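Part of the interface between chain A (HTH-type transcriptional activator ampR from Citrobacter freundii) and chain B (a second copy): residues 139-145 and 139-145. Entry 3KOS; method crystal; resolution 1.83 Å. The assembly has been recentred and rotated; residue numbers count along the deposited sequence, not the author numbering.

Chain A, residues 139-145: SVTMLEA
Chain B 139-145: SVTMLEA

Two copies of the same short helix, residues 139-145 of chains A and B, pack across an exact two-fold axis. Each is a regular α-helix, with phi between -56° and -74° and psi between -25° and -49°, that continues later in its chain. The axes approach to 9.5 Å and their N-to-C directions differ by 78°, so the helices cross steeply and meet over a small patch, burying 251 Å² in all. In register, V140(A) CA lies 6.6 Å from T141(B) CA, and T141(A) CA lies 6.6 Å from V140(B) CA.

The chain B stretch begins with S139(B), whose side chain (chi1 m) lies out of reach of the other helix; its OG is hydrogen-bonded elsewhere in the structure. The carbonyl O of S139(B) accepts from L143(B) N at 2.9 Å, an i to i+4 bond of the helix.

V140(B) points its CA-to-CB bond toward chain A. With chi1 t (174°), its CG1 lies 4.1 Å from CG1 of V140(A), 4.1 Å from OG1 of T141(A) and 3.9 Å from CG of E144(A). A compact, branched apolar side chain suits this crossing, because it fills the gap between the helices without needing a polar partner. The carbonyl O of V140(B) accepts from E144(B) N at 3.2 Å and, weakly, from L143(B) N at 3.3 Å.

The CA-to-CB bond of T141(B) points sideways relative to chain A; chi1 is m (-58°). T141(B) OG1 is 4.1 Å from CG1 of V140(A) and hydrogen-bonds to a water at 2.8 Å; T141(A) OG1 reaches the same water, also at 2.8 Å. The water thus bridges the two chains, and threonine suits the site by combining a hydroxyl for this bridge with a small, buried side chain.

M142(B), a selenomethionine (chi1 t, chi2 t, chi3 m), and L143(B), with chi1 off-well at -94° and chi2 m, do not touch the opposing stretch; their large apolar side chains suit buried positions away from this contact.

One turn beyond V140(B), E144(B) again directs CA-to-CB toward chain A. With chi1 and chi2 both m (-71° and -59°) and chi3 at 119°, E144(B) sets CG 3.9 Å from CG1 of V140(A), so the aliphatic part of a charged residue covers the valine. E144(B) OE1 lies 3.2 Å from OE1 of E144(A). These are two acceptors of like charge and form no hydrogen bond; each OE1 is hydrogen-bonded to a residue just outside the stretches.

A145(B) ends the stretch out of reach of chain A, its N donating to T141(B) O at 3.1 Å; its small methyl suits a buried place, having no polar group to satisfy. No direct hydrogen bond joins the stretches: the favourable contacts are the packing around the two valines, and the water shared by the threonines supplies the polar link, while the close E144 carboxylates add no attraction.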

# COMPACT_ATOMS: atom_id res chain seq x y z
N SER A 139 -0.92 -5.12 3.35
CA SER A 139 -1.90 -4.99 4.44
C SER A 139 -2.34 -3.56 4.62
O SER A 139 -3.42 -3.30 5.15
CB SER A 139 -1.31 -5.50 5.77
OG SER A 139 -1.29 -6.91 5.79
N VAL A 140 -1.48 -2.61 4.25
CA VAL A 140 -1.84 -1.20 4.39
C VAL A 140 -3.09 -0.95 3.54
O VAL A 140 -4.07 -0.38 4.00
CB VAL A 140 -0.71 -0.26 3.94
CG1 VAL A 140 -1.18 1.18 3.98
CG2 VAL A 140 0.51 -0.44 4.85
N THR A 141 -3.02 -1.39 2.29
CA THR A 141 -4.15 -1.25 1.37
C THR A 141 -5.35 -2.05 1.87
O THR A 141 -6.49 -1.58 1.83
CB THR A 141 -3.75 -1.73 -0.04
OG1 THR A 141 -2.62 -0.97 -0.48
CG2 THR A 141 -4.91 -1.56 -1.03
N MSE A 142 -5.10 -3.26 2.35
CA MSE A 142 -6.19 -4.09 2.87
C MSE A 142 -6.96 -3.38 3.99
O MSE A 142 -8.19 -3.44 4.04
CB MSE A 142 -5.65 -5.42 3.40
CG MSE A 142 -6.72 -6.31 3.95
SE MSE A 142 -5.96 -7.83 4.95
CE MSE A 142 -4.80 -8.60 3.57
N LEU A 143 -6.23 -2.72 4.89
CA LEU A 143 -6.88 -2.07 6.04
C LEU A 143 -7.61 -0.79 5.66
O LEU A 143 -8.54 -0.37 6.35
CB LEU A 143 -5.88 -1.81 7.18
CG LEU A 143 -5.82 -2.91 8.25
CD1 LEU A 143 -7.10 -2.97 9.06
CD2 LEU A 143 -5.51 -4.28 7.62
N GLU A 144 -7.19 -0.17 4.56
CA GLU A 144 -7.97 0.94 4.02
C GLU A 144 -9.32 0.42 3.55
O GLU A 144 -10.36 1.02 3.84
CB GLU A 144 -7.24 1.65 2.87
CG GLU A 144 -6.04 2.46 3.33
CD GLU A 144 -6.44 3.55 4.33
OE1 GLU A 144 -5.95 3.51 5.48
OE2 GLU A 144 -7.25 4.42 3.96
N ALA A 145 -9.31 -0.71 2.85
CA ALA A 145 -10.56 -1.32 2.38
C ALA A 145 -11.42 -1.75 3.57
O ALA A 145 -12.64 -1.57 3.55
CB ALA A 145 -10.27 -2.52 1.48
N SER B 139 1.06 4.98 -3.51
CA SER B 139 0.59 6.25 -2.96
C SER B 139 -0.24 6.04 -1.71
O SER B 139 -0.35 6.95 -0.88
CB SER B 139 -0.27 7.02 -3.98
OG SER B 139 0.56 7.61 -4.96
N VAL B 140 -0.87 4.87 -1.59
CA VAL B 140 -1.68 4.60 -0.41
C VAL B 140 -0.76 4.66 0.81
O VAL B 140 -1.06 5.33 1.80
CB VAL B 140 -2.35 3.22 -0.48
CG1 VAL B 140 -3.07 2.92 0.82
CG2 VAL B 140 -3.34 3.17 -1.64
N THR B 141 0.36 3.95 0.72
CA THR B 141 1.35 3.95 1.80
C THR B 141 1.93 5.35 2.00
O THR B 141 2.11 5.81 3.13
CB THR B 141 2.48 2.95 1.47
OG1 THR B 141 1.91 1.65 1.28
CG2 THR B 141 3.52 2.90 2.61
N MSE B 142 2.23 6.03 0.90
CA MSE B 142 2.77 7.39 1.00
C MSE B 142 1.84 8.31 1.80
O MSE B 142 2.31 9.12 2.62
CB MSE B 142 2.99 7.98 -0.39
CG MSE B 142 3.54 9.38 -0.35
SE MSE B 142 3.47 10.24 -2.12
CE MSE B 142 4.46 8.93 -3.18
N LEU B 143 0.54 8.22 1.55
CA LEU B 143 -0.42 9.11 2.21
C LEU B 143 -0.64 8.75 3.68
O LEU B 143 -1.03 9.61 4.48
CB LEU B 143 -1.76 9.18 1.46
CG LEU B 143 -1.87 10.33 0.45
CD1 LEU B 143 -1.92 11.68 1.15
CD2 LEU B 143 -0.72 10.29 -0.57
N GLU B 144 -0.40 7.49 4.03
CA GLU B 144 -0.39 7.13 5.44
C GLU B 144 0.76 7.84 6.13
O GLU B 144 0.59 8.41 7.22
CB GLU B 144 -0.28 5.61 5.64
CG GLU B 144 -1.54 4.86 5.26
CD GLU B 144 -2.75 5.32 6.07
OE1 GLU B 144 -3.73 5.83 5.46
OE2 GLU B 144 -2.72 5.19 7.32
N ALA B 145 1.93 7.83 5.50
CA ALA B 145 3.10 8.52 6.06
C ALA B 145 2.84 10.03 6.14
O ALA B 145 3.21 10.67 7.12
CB ALA B 145 4.34 8.23 5.23
O HOH W 1 -0.10 0.09 0.11